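Local coordinates for protein catalase (Bacillus pumilus, PDB 4QOL) that breaks down hydrogen peroxide to water and oxygen at a buried heme, and also shows peroxidase-like reactivity in a pocket that phenolic substrates can reach, at residues Arg109-Phe114 with Thr179-Asp184; Asn131-Phe136 with Glu193-Gly198; Glu173-Leu178 with Lys423-Lys428. All coordinates share one frame; numbering follows the deposited sequence.

Interaction 1 of 3, residues Arg109-Phe114 with Thr179-Asp184; sequences RDPRGF and TWLFSD. With HEM (protoporphyrin IX containing Fe), chain E.
In the heme catalase fold, the loop leading into strand 113-120 here runs past the C-terminal end of helix 175-181. Arg109 does the polar work. Its CG lies anti to the backbone N (chi1 -178°) and the chain bends at chi3, so that NH1 meets Leu181 O at 3.0 Å. This bond is fairly straight, 158° at the hydrogen, and the oxygen lies in the guanidinium plane. The same NH1 makes a second, weak bond to Ser183 O, while NH2 donates a hydrogen bond to a water, which in turn donates to Asp184 OD1. The OD1 also receives Asn443 ND2, so helix 434-448 shares this corner. Before the chain reaches its guanidinium, Arg109 CD passes over one face of the Phe182 ring, offset toward the rim, 3.9 Å from its centroid, in a CH-pi contact. Asp110 turns away, and its OD2 takes the backbone N-H groups of Val98 and Ile99; its O receives Arg112 NH1. Ser183 OG folds back to Trp180 O. Farther along, Gly113 CA touches heme CMD. Leu181 fills the apolar side, its CD1 methyl set against the Asp110-Pro111 peptide bond, 3.6 Å from both Asp110 C and Pro111 N.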
loop_
_atom_site.group_PDB
_atom_site.type_symbol
_atom_site.label_atom_id
_atom_site.label_comp_id
_atom_site.label_asym_id
_atom_site.label_seq_id
_atom_site.Cartn_x
_atom_site.Cartn_y
_atom_site.Cartn_z
ATOM N N ARG A 109 10.918 30.564 6.790
ATOM C CA ARG A 109 12.318 30.366 7.096
ATOM C C ARG A 109 12.605 28.880 7.050
ATOM O O ARG A 109 11.839 28.096 7.638
ATOM C CB ARG A 109 12.636 30.959 8.475
ATOM C CG ARG A 109 14.111 30.833 8.844
ATOM C CD ARG A 109 14.500 31.594 10.111
ATOM N NE ARG A 109 14.062 32.995 10.074
ATOM C CZ ARG A 109 14.633 33.948 9.364
ATOM N NH1 ARG A 109 15.807 33.759 8.726
ATOM N NH2 ARG A 109 14.054 35.097 9.310
ATOM N N ASP A 110 13.667 28.482 6.382
ATOM C CA ASP A 110 14.002 27.030 6.250
ATOM C C ASP A 110 15.273 26.974 5.430
ATOM O O ASP A 110 15.436 27.784 4.524
ATOM C CB ASP A 110 12.892 26.273 5.464
ATOM C CG ASP A 110 12.202 25.130 6.248
ATOM O OD1 ASP A 110 12.554 24.799 7.409
ATOM O OD2 ASP A 110 11.107 24.644 5.733
ATOM N N PRO A 111 16.101 25.939 5.635
ATOM C CA PRO A 111 16.989 25.553 4.491
ATOM C C PRO A 111 16.152 25.306 3.241
ATOM O O PRO A 111 14.933 25.072 3.333
ATOM C CB PRO A 111 17.636 24.287 4.969
ATOM C CG PRO A 111 17.377 24.231 6.429
ATOM C CD PRO A 111 16.056 24.862 6.623
ATOM N N ARG A 112 16.767 25.469 2.094
ATOM C CA ARG A 112 16.193 25.003 0.875
ATOM C C ARG A 112 16.926 23.801 0.326
ATOM O O ARG A 112 18.160 23.796 0.258
ATOM C CB ARG A 112 16.253 26.114 -0.172
ATOM C CG ARG A 112 14.990 27.003 -0.273
ATOM C CD ARG A 112 14.542 27.610 1.033
ATOM N NE ARG A 112 13.318 28.462 0.888
ATOM C CZ ARG A 112 12.732 29.018 1.928
ATOM N NH1 ARG A 112 13.226 28.849 3.130
ATOM N NH2 ARG A 112 11.628 29.722 1.784
ATOM N N GLY A 113 16.151 22.828 -0.150
ATOM C CA GLY A 113 16.757 21.699 -0.866
ATOM C C GLY A 113 17.201 22.067 -2.245
ATOM O O GLY A 113 16.585 22.892 -2.916
ATOM N N PHE A 114 18.226 21.381 -2.674
ATOM C CA PHE A 114 18.911 21.622 -3.929
ATOM C C PHE A 114 19.430 20.258 -4.374
ATOM O O PHE A 114 20.562 19.871 -4.139
ATOM C CB PHE A 114 20.064 22.605 -3.692
ATOM C CG PHE A 114 20.600 23.267 -4.934
ATOM C CD1 PHE A 114 20.938 22.551 -6.069
ATOM C CD2 PHE A 114 20.832 24.641 -4.927
ATOM C CE1 PHE A 114 21.464 23.189 -7.196
ATOM C CE2 PHE A 114 21.358 25.284 -6.026
ATOM C CZ PHE A 114 21.680 24.558 -7.172
ATOM N N THR A 179 23.204 29.963 13.216
ATOM C CA THR A 179 23.825 31.240 12.861
ATOM C C THR A 179 23.734 31.605 11.362
ATOM O O THR A 179 23.719 32.804 11.015
ATOM C CB THR A 179 25.295 31.260 13.344
ATOM O OG1 THR A 179 25.305 31.000 14.763
ATOM C CG2 THR A 179 25.989 32.561 13.039
ATOM N N TRP A 180 23.616 30.589 10.486
ATOM C CA TRP A 180 23.255 30.809 9.100
ATOM C C TRP A 180 21.754 30.932 8.854
ATOM O O TRP A 180 21.328 31.818 8.154
ATOM C CB TRP A 180 23.777 29.621 8.214
ATOM C CG TRP A 180 25.190 29.534 7.981
ATOM C CD1 TRP A 180 26.167 29.149 8.873
ATOM C CD2 TRP A 180 25.868 29.739 6.733
ATOM N NE1 TRP A 180 27.333 29.094 8.260
ATOM C CE2 TRP A 180 27.211 29.485 6.957
ATOM C CE3 TRP A 180 25.472 30.171 5.477
ATOM C CZ2 TRP A 180 28.192 29.592 5.950
ATOM C CZ3 TRP A 180 26.462 30.285 4.478
ATOM C CH2 TRP A 180 27.771 29.999 4.725
ATOM N N LEU A 181 20.991 30.006 9.431
ATOM C CA LEU A 181 19.536 29.932 9.230
ATOM C C LEU A 181 18.815 31.193 9.700
ATOM O O LEU A 181 17.783 31.558 9.109
ATOM C CB LEU A 181 18.975 28.745 9.979
ATOM C CG LEU A 181 17.499 28.442 9.720
ATOM C CD1 LEU A 181 17.179 28.214 8.249
ATOM C CD2 LEU A 181 17.064 27.216 10.561
ATOM N N PHE A 182 19.336 31.876 10.750
ATOM C CA PHE A 182 18.623 33.080 11.209
ATOM C C PHE A 182 19.259 34.358 10.678
ATOM O O PHE A 182 18.803 35.438 11.013
ATOM C CB PHE A 182 18.453 33.059 12.727
ATOM C CG PHE A 182 17.393 32.148 13.170
ATOM C CD1 PHE A 182 16.092 32.594 13.257
ATOM C CD2 PHE A 182 17.644 30.821 13.425
ATOM C CE1 PHE A 182 15.074 31.742 13.615
ATOM C CE2 PHE A 182 16.609 29.963 13.824
ATOM C CZ PHE A 182 15.339 30.433 13.953
ATOM N N SER A 183 20.262 34.235 9.798
ATOM C CA SER A 183 20.562 35.353 8.832
ATOM C C SER A 183 19.437 35.468 7.852
ATOM O O SER A 183 18.502 34.637 7.857
ATOM C CB SER A 183 21.872 35.159 8.079
ATOM O OG SER A 183 21.767 34.217 7.012
ATOM N N ASP A 184 19.435 36.490 7.021
ATOM C CA ASP A 184 18.327 36.554 6.089
ATOM C C ASP A 184 18.442 35.436 5.036
ATOM O O ASP A 184 17.500 35.206 4.249
ATOM C CB ASP A 184 18.203 37.927 5.426
ATOM C CG ASP A 184 17.638 39.028 6.400
ATOM O OD1 ASP A 184 16.900 38.731 7.380
ATOM O OD2 ASP A 184 17.893 40.207 6.077
HETATM C CHA HEM E . 14.433 14.710 1.317
HETATM C CHB HEM E . 15.965 12.064 5.083
HETATM C CHC HEM E . 19.664 15.329 5.764
HETATM C CHD HEM E . 18.423 17.423 1.574
HETATM C C1A HEM E . 14.516 13.739 2.304
HETATM C C2A HEM E . 13.583 12.670 2.500
HETATM C C3A HEM E . 14.019 11.929 3.555
HETATM C C4A HEM E . 15.210 12.526 4.006
HETATM C CMA HEM E . 13.507 10.656 4.164
HETATM C CAA HEM E . 12.388 12.425 1.637
HETATM C CBA HEM E . 12.940 11.921 0.287
HETATM C CGA HEM E . 11.863 11.456 -0.620
HETATM O O1A HEM E . 12.150 11.267 -1.819
HETATM O O2A HEM E . 10.727 11.156 -0.185
HETATM C C1B HEM E . 17.094 12.781 5.571
HETATM C C2B HEM E . 17.832 12.341 6.715
HETATM C C3B HEM E . 18.846 13.238 6.933
HETATM C C4B HEM E . 18.774 14.238 5.858
HETATM C CMB HEM E . 17.517 11.099 7.510
HETATM C CAB HEM E . 19.898 13.227 7.951
HETATM C CBB HEM E . 20.126 12.106 8.640
HETATM C C1C HEM E . 19.645 16.184 4.663
HETATM C C2C HEM E . 20.700 16.993 4.308
HETATM C C3C HEM E . 20.339 17.600 3.145
HETATM C C4C HEM E . 19.082 17.102 2.730
HETATM C CMC HEM E . 21.937 17.204 5.155
HETATM C CAC HEM E . 21.172 18.444 2.356
HETATM C CBC HEM E . 22.479 18.277 2.460
HETATM C C1D HEM E . 17.215 16.812 1.204
HETATM C C2D HEM E . 16.487 17.235 0.008
HETATM C C3D HEM E . 15.360 16.519 -0.070
HETATM C C4D HEM E . 15.412 15.635 1.090
HETATM C CMD HEM E . 16.978 18.318 -0.906
HETATM C CAD HEM E . 14.292 16.577 -1.133
HETATM C CBD HEM E . 14.818 15.735 -2.318
HETATM C CGD HEM E . 13.742 15.853 -3.358
HETATM O O1D HEM E . 13.756 16.856 -4.062
HETATM O O2D HEM E . 12.861 14.965 -3.508
HETATM N NA HEM E . 15.553 13.629 3.234
HETATM N NB HEM E . 17.704 13.893 5.122
HETATM N NC HEM E . 18.694 16.193 3.666
HETATM N ND HEM E . 16.549 15.849 1.833
HETATM FE FE HEM E . 17.107 14.915 3.413
HETATM O O HOH W 1 15.014 36.696 6.831
#

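Interaction 2 of 3, residues Asn131-Phe136 with Glu193-Gly198; sequences NLPIFF and EMRGSG. With HEM (protoporphyrin IX containing Fe), chain E.
Asn131, just past the end of strand 123-130, opens this segment with its CG in the crowded position between the backbone N and the carbonyl carbon (chi1 67°). With that torsion CB lies against residues 193-198, touching Met194 CG at 3.7 Å and Arg195 O at 3.1 Å, and the amide is linked to them through a water. Arg195 O is buried without a conventional hydrogen-bond partner; what it gets is the CA-H of Asn131, with CA 3.2 Å from the oxygen. The amide is held at both ends: OD1 accepts Arg112 N, and ND2 donates to the water, which also accepts Arg195 N. Asn131 O, in turn, is gripped by Ser197 OG at 2.7 Å, the hydroxyl coming from well above the carbonyl plane, 45° out of it. Arg195 CD lies beside the same oxygen at 3.3 Å, its charged end continuing on to a salt bridge with Glu185. Leu132 points away. Pro133 then lays its backbone on Ser197, and the fit is tight: Pro133 CA and Ser197 CB are 3.5 Å apart, with the proline ring also resting on Trp180. Ile134 turns to His176, so the chain has now left the second segment. Phe135 comes next, presenting one ring face to heme CMC, which stands 3.5 Å above the plane and offset toward the rim. The opposite face is backed by Phe136, whose CD1 lies over its centre; Phe136 itself packs on Met177 and Leu181 of helix 175-181. Short strand 196-197, paired with strand 211-220, thus anchors the start of a loop whose far end supplies an aromatic wall, an arrangement belonging to the buried heme pocket of the catalase fold.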
loop_
_atom_site.group_PDB
_atom_site.type_symbol
_atom_site.label_atom_id
_atom_site.label_comp_id
_atom_site.label_asym_id
_atom_site.label_seq_id
_atom_site.Cartn_x
_atom_site.Cartn_y
_atom_site.Cartn_z
ATOM N N ASN A 131 20.821 24.583 0.159
ATOM C CA ASN A 131 21.514 25.901 -0.010
ATOM C C ASN A 131 22.567 26.145 1.042
ATOM O O ASN A 131 23.733 26.413 0.711
ATOM C CB ASN A 131 20.523 27.090 -0.097
ATOM C CG ASN A 131 19.755 27.349 1.190
ATOM O OD1 ASN A 131 19.416 26.422 1.911
ATOM N ND2 ASN A 131 19.430 28.630 1.443
ATOM N N LEU A 132 22.197 26.037 2.325
ATOM C CA LEU A 132 23.163 26.257 3.364
ATOM C C LEU A 132 24.213 25.099 3.399
ATOM O O LEU A 132 23.876 23.945 3.186
ATOM C CB LEU A 132 22.483 26.396 4.732
ATOM C CG LEU A 132 21.339 27.388 4.746
ATOM C CD1 LEU A 132 20.692 27.410 6.113
ATOM C CD2 LEU A 132 21.804 28.803 4.389
ATOM N N PRO A 133 25.439 25.409 3.785
ATOM C CA PRO A 133 26.522 24.413 3.592
ATOM C C PRO A 133 26.848 23.495 4.766
ATOM O O PRO A 133 27.804 22.608 4.625
ATOM C CB PRO A 133 27.758 25.281 3.291
ATOM C CG PRO A 133 27.504 26.492 4.097
ATOM C CD PRO A 133 26.003 26.745 3.955
ATOM N N ILE A 134 26.111 23.636 5.850
ATOM C CA ILE A 134 26.237 22.811 7.047
ATOM C C ILE A 134 24.895 22.312 7.493
ATOM O O ILE A 134 23.881 22.603 6.884
ATOM C CB ILE A 134 26.906 23.566 8.190
ATOM C CG1 ILE A 134 26.181 24.874 8.446
ATOM C CG2 ILE A 134 28.341 23.887 7.848
ATOM C CD1 ILE A 134 26.594 25.496 9.707
ATOM N N PHE A 135 24.869 21.532 8.566
ATOM C CA PHE A 135 23.633 21.048 9.109
ATOM C C PHE A 135 23.537 21.244 10.619
ATOM O O PHE A 135 24.517 21.558 11.281
ATOM C CB PHE A 135 23.423 19.556 8.745
ATOM C CG PHE A 135 22.025 19.194 8.520
ATOM C CD1 PHE A 135 21.314 19.780 7.510
ATOM C CD2 PHE A 135 21.385 18.255 9.315
ATOM C CE1 PHE A 135 19.974 19.507 7.305
ATOM C CE2 PHE A 135 20.057 17.925 9.109
ATOM C CZ PHE A 135 19.362 18.504 8.066
ATOM N N PHE A 136 22.347 20.980 11.147
ATOM C CA PHE A 136 22.037 21.191 12.579
ATOM C C PHE A 136 22.651 20.117 13.494
ATOM O O PHE A 136 22.921 20.351 14.647
ATOM C CB PHE A 136 20.520 21.070 12.835
ATOM C CG PHE A 136 19.651 21.963 12.007
ATOM C CD1 PHE A 136 19.169 21.525 10.769
ATOM C CD2 PHE A 136 19.241 23.179 12.508
ATOM C CE1 PHE A 136 18.322 22.292 10.032
ATOM C CE2 PHE A 136 18.389 23.971 11.758
ATOM C CZ PHE A 136 17.926 23.506 10.522
ATOM N N GLU A 193 18.043 32.537 -7.159
ATOM C CA GLU A 193 19.023 33.488 -6.564
ATOM C C GLU A 193 19.491 32.963 -5.216
ATOM O O GLU A 193 19.295 33.573 -4.155
ATOM C CB GLU A 193 18.356 34.870 -6.435
ATOM C CG GLU A 193 17.999 35.503 -7.778
ATOM C CD GLU A 193 17.305 36.849 -7.632
ATOM O OE1 GLU A 193 16.067 36.942 -7.851
ATOM O OE2 GLU A 193 17.997 37.820 -7.310
ATOM N N MET A 194 20.052 31.751 -5.254
ATOM C CA MET A 194 20.236 30.923 -4.080
ATOM C C MET A 194 21.495 30.090 -4.241
ATOM O O MET A 194 21.796 29.643 -5.348
ATOM C CB MET A 194 19.027 29.982 -3.991
ATOM C CG MET A 194 18.976 29.114 -2.799
ATOM S SD MET A 194 17.462 28.087 -2.749
ATOM C CE MET A 194 17.836 26.746 -3.876
ATOM N N ARG A 195 22.203 29.918 -3.129
ATOM C CA ARG A 195 23.380 29.073 -3.018
ATOM C C ARG A 195 22.995 27.592 -3.106
ATOM O O ARG A 195 21.828 27.248 -2.885
ATOM C CB ARG A 195 23.972 29.329 -1.639
ATOM C CG ARG A 195 25.333 28.804 -1.368
ATOM C CD ARG A 195 25.696 28.996 0.096
ATOM N NE ARG A 195 25.495 30.371 0.591
ATOM C CZ ARG A 195 26.439 31.310 0.698
ATOM N NH1 ARG A 195 27.690 31.064 0.376
ATOM N NH2 ARG A 195 26.127 32.519 1.164
ATOM N N GLY A 196 23.975 26.743 -3.497
ATOM C CA GLY A 196 23.828 25.311 -3.322
ATOM C C GLY A 196 25.068 24.708 -2.710
ATOM O O GLY A 196 26.163 25.239 -2.885
ATOM N N SER A 197 24.891 23.626 -1.918
ATOM C CA SER A 197 25.973 23.024 -1.183
ATOM C C SER A 197 25.801 21.494 -1.164
ATOM O O SER A 197 24.719 21.034 -0.925
ATOM C CB SER A 197 25.971 23.531 0.251
ATOM O OG SER A 197 26.026 24.958 0.290
ATOM N N GLY A 198 26.887 20.710 -1.289
ATOM C CA GLY A 198 26.734 19.268 -1.028
ATOM C C GLY A 198 26.648 18.982 0.456
ATOM O O GLY A 198 26.158 17.900 0.840
HETATM C CHA HEM E . 14.433 14.710 1.317
HETATM C CHB HEM E . 15.965 12.064 5.083
HETATM C CHC HEM E . 19.664 15.329 5.764
HETATM C CHD HEM E . 18.423 17.423 1.574
HETATM C C1A HEM E . 14.516 13.739 2.304
HETATM C C2A HEM E . 13.583 12.670 2.500
HETATM C C3A HEM E . 14.019 11.929 3.555
HETATM C C4A HEM E . 15.210 12.526 4.006
HETATM C CMA HEM E . 13.507 10.656 4.164
HETATM C CAA HEM E . 12.388 12.425 1.637
HETATM C CBA HEM E . 12.940 11.921 0.287
HETATM C CGA HEM E . 11.863 11.456 -0.620
HETATM O O1A HEM E . 12.150 11.267 -1.819
HETATM O O2A HEM E . 10.727 11.156 -0.185
HETATM C C1B HEM E . 17.094 12.781 5.571
HETATM C C2B HEM E . 17.832 12.341 6.715
HETATM C C3B HEM E . 18.846 13.238 6.933
HETATM C C4B HEM E . 18.774 14.238 5.858
HETATM C CMB HEM E . 17.517 11.099 7.510
HETATM C CAB HEM E . 19.898 13.227 7.951
HETATM C CBB HEM E . 20.126 12.106 8.640
HETATM C C1C HEM E . 19.645 16.184 4.663
HETATM C C2C HEM E . 20.700 16.993 4.308
HETATM C C3C HEM E . 20.339 17.600 3.145
HETATM C C4C HEM E . 19.082 17.102 2.730
HETATM C CMC HEM E . 21.937 17.204 5.155
HETATM C CAC HEM E . 21.172 18.444 2.356
HETATM C CBC HEM E . 22.479 18.277 2.460
HETATM C C1D HEM E . 17.215 16.812 1.204
HETATM C C2D HEM E . 16.487 17.235 0.008
HETATM C C3D HEM E . 15.360 16.519 -0.070
HETATM C C4D HEM E . 15.412 15.635 1.090
HETATM C CMD HEM E . 16.978 18.318 -0.906
HETATM C CAD HEM E . 14.292 16.577 -1.133
HETATM C CBD HEM E . 14.818 15.735 -2.318
HETATM C CGD HEM E . 13.742 15.853 -3.358
HETATM O O1D HEM E . 13.756 16.856 -4.062
HETATM O O2D HEM E . 12.861 14.965 -3.508
HETATM N NA HEM E . 15.553 13.629 3.234
HETATM N NB HEM E . 17.704 13.893 5.122
HETATM N NC HEM E . 18.694 16.193 3.666
HETATM N ND HEM E . 16.549 15.849 1.833
HETATM FE FE HEM E . 17.107 14.915 3.413
HETATM O O HOH W 2 20.951 30.626 -0.556
#

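Interaction 3 of 3, residues Glu173-Leu178 with Lys423-Lys428; sequences ESTHML and KQAGEK
His176 lays its imidazole beneath Gln424, whose CB stands over one ring face, 3.8 Å from the centroid and offset toward the rim, in a CH-pi contact. The histidine CG is anti to the backbone N (chi1 -167°), which carries the ring out of helix 175-181 and across to helix 423-431. The Gln424 amide lies beyond the ring's rim on the CE1 and ND1 side, its plane 88° from the imidazole's, with OE1 3.2 Å from His176 CE1. OE1 and ND1 are close too, but the angle is too poor for a hydrogen bond, and each has a better partner: ND1 bonds to Thr282 O and OE1 to Thr284 N. One loop therefore fixes both the rotation of the ring and the position of the amide beside it. The other ring nitrogen, NE2, donates weakly to a water that in turn donates weakly to Gln424 O. Lys428 CB approaches that edge of the ring, 4.1 Å from NE2, before the lysine chain bends at chi2 and leads its ammonium away to a cation-pi contact with Trp180. The backbones themselves come very near: His176 CA is 4.1 Å from Ala425 CA. Ala425 brings just a methyl to this close approach, its CB 3.7 Å from His176 CA and 3.8 Å from Thr175 CG2. Thr175 keeps its hydroxyl turned back to Pro172 O, so it offers the alanine its methyl. The contact joins the heme-binding part of the chain to the helical C-terminal region: helix 453-466 closes on Thr175 and Ala425 through Asn462, Phe463 and Ala466, helix 161-169 packs on Leu178, and the loop around Ile134 meets the histidine from the side facing the heme.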
loop_
_atom_site.group_PDB
_atom_site.type_symbol
_atom_site.label_atom_id
_atom_site.label_comp_id
_atom_site.label_asym_id
_atom_site.label_seq_id
_atom_site.Cartn_x
_atom_site.Cartn_y
_atom_site.Cartn_z
ATOM N N GLU A 173 25.807 21.331 18.972
ATOM C CA GLU A 173 26.382 21.292 17.637
ATOM C C GLU A 173 25.555 22.036 16.553
ATOM O O GLU A 173 26.072 22.275 15.446
ATOM C CB GLU A 173 26.656 19.838 17.228
ATOM C CG GLU A 173 25.420 18.952 17.082
ATOM C CD GLU A 173 25.197 18.128 18.328
ATOM O OE1 GLU A 173 25.224 18.704 19.479
ATOM O OE2 GLU A 173 24.941 16.923 18.193
ATOM N N SER A 174 24.305 22.383 16.886
ATOM C CA SER A 174 23.420 23.120 15.996
ATOM C C SER A 174 23.752 24.614 15.887
ATOM O O SER A 174 23.217 25.325 15.043
ATOM C CB SER A 174 21.959 23.000 16.496
ATOM O OG SER A 174 21.733 23.617 17.797
ATOM N N THR A 175 24.677 25.089 16.728
ATOM C CA THR A 175 24.905 26.535 16.860
ATOM C C THR A 175 25.397 27.178 15.545
ATOM O O THR A 175 24.950 28.289 15.168
ATOM C CB THR A 175 25.930 26.798 17.999
ATOM O OG1 THR A 175 25.467 26.181 19.206
ATOM C CG2 THR A 175 26.096 28.216 18.232
ATOM N N HIS A 176 26.328 26.532 14.853
ATOM C CA HIS A 176 26.762 27.040 13.560
ATOM C C HIS A 176 25.588 27.138 12.554
ATOM O O HIS A 176 25.370 28.200 11.951
ATOM C CB HIS A 176 27.927 26.191 13.025
ATOM C CG HIS A 176 28.644 26.801 11.855
ATOM N ND1 HIS A 176 29.543 26.075 11.080
ATOM C CD2 HIS A 176 28.644 28.057 11.357
ATOM C CE1 HIS A 176 30.008 26.853 10.124
ATOM N NE2 HIS A 176 29.472 28.061 10.267
ATOM N N MET A 177 24.802 26.070 12.411
ATOM C CA MET A 177 23.697 26.112 11.508
ATOM C C MET A 177 22.720 27.238 11.800
ATOM O O MET A 177 22.241 27.920 10.881
ATOM C CB MET A 177 22.959 24.788 11.488
ATOM C CG MET A 177 21.770 24.768 10.552
ATOM S SD MET A 177 22.340 24.735 8.843
ATOM C CE MET A 177 20.888 24.047 8.012
ATOM N N LEU A 178 22.393 27.375 13.060
ATOM C CA LEU A 178 21.382 28.374 13.441
ATOM C C LEU A 178 21.888 29.792 13.154
ATOM O O LEU A 178 21.150 30.735 12.832
ATOM C CB LEU A 178 21.037 28.226 14.884
ATOM C CG LEU A 178 20.366 26.895 15.216
ATOM C CD1 LEU A 178 20.206 26.737 16.722
ATOM C CD2 LEU A 178 18.991 26.850 14.575
ATOM N N LYS A 423 33.213 27.306 17.681
ATOM C CA LYS A 423 34.175 28.121 17.024
ATOM C C LYS A 423 33.745 28.677 15.681
ATOM O O LYS A 423 33.845 29.864 15.444
ATOM C CB LYS A 423 35.510 27.361 16.880
ATOM C CG LYS A 423 36.554 28.209 16.191
ATOM C CD LYS A 423 37.964 27.624 16.298
ATOM C CE LYS A 423 38.832 28.191 15.189
ATOM N NZ LYS A 423 40.237 27.692 15.280
ATOM N N GLN A 424 33.300 27.805 14.772
ATOM C CA GLN A 424 32.898 28.290 13.456
ATOM C C GLN A 424 31.660 29.169 13.483
ATOM O O GLN A 424 31.515 30.029 12.612
ATOM C CB GLN A 424 32.687 27.089 12.511
ATOM C CG GLN A 424 33.980 26.365 12.194
ATOM C CD GLN A 424 33.873 25.508 10.962
ATOM O OE1 GLN A 424 32.788 25.319 10.416
ATOM N NE2 GLN A 424 35.039 25.039 10.434
ATOM N N ALA A 425 30.752 28.964 14.442
ATOM C CA ALA A 425 29.586 29.849 14.611
ATOM C C ALA A 425 30.079 31.266 14.919
ATOM O O ALA A 425 29.517 32.219 14.405
ATOM C CB ALA A 425 28.689 29.364 15.704
ATOM N N GLY A 426 31.086 31.367 15.751
ATOM C CA GLY A 426 31.663 32.685 16.078
ATOM C C GLY A 426 32.316 33.286 14.835
ATOM O O GLY A 426 32.228 34.502 14.609
ATOM N N GLU A 427 33.030 32.464 14.052
ATOM C CA GLU A 427 33.659 32.968 12.840
ATOM C C GLU A 427 32.662 33.452 11.839
ATOM O O GLU A 427 32.845 34.509 11.221
ATOM C CB GLU A 427 34.594 31.879 12.226
ATOM C CG GLU A 427 35.749 31.500 13.134
ATOM C CD GLU A 427 36.550 30.292 12.683
ATOM O OE1 GLU A 427 37.757 30.219 13.068
ATOM O OE2 GLU A 427 36.022 29.335 12.024
ATOM N N LYS A 428 31.526 32.738 11.728
ATOM C CA LYS A 428 30.456 33.171 10.838
ATOM C C LYS A 428 29.862 34.469 11.314
ATOM O O LYS A 428 29.728 35.416 10.512
ATOM C CB LYS A 428 29.368 32.095 10.700
ATOM C CG LYS A 428 28.292 32.444 9.686
ATOM C CD LYS A 428 28.802 32.609 8.272
ATOM C CE LYS A 428 27.626 32.972 7.341
ATOM N NZ LYS A 428 28.119 33.221 5.968
HETATM O O HOH W 3 31.914 29.773 9.331
#

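Overall arrangement
Helix 175-181 ties the set together: interaction 1 uses its C-terminal end, interaction 3 its first turn, and the loop of interaction 2 packs against it through Ile134 and Phe136. All three contacts are buried, but interaction 2 lies nearest the chain's centre and the centre of interaction 3 lies farthest out, about 21 Å from the centre of the chain. Interactions 1 and 2 both reach the heme and meet directly, Arg112 O lying 2.8 Å from Asn131 N. Their chemistry differs with place: an arginine caught by backbone carbonyls in 109-114/179-184, a serine hydroxyl and tight backbone packing in 131-136/193-198, and in 173-178/423-428 helix against helix, with no direct hydrogen bond between the segments.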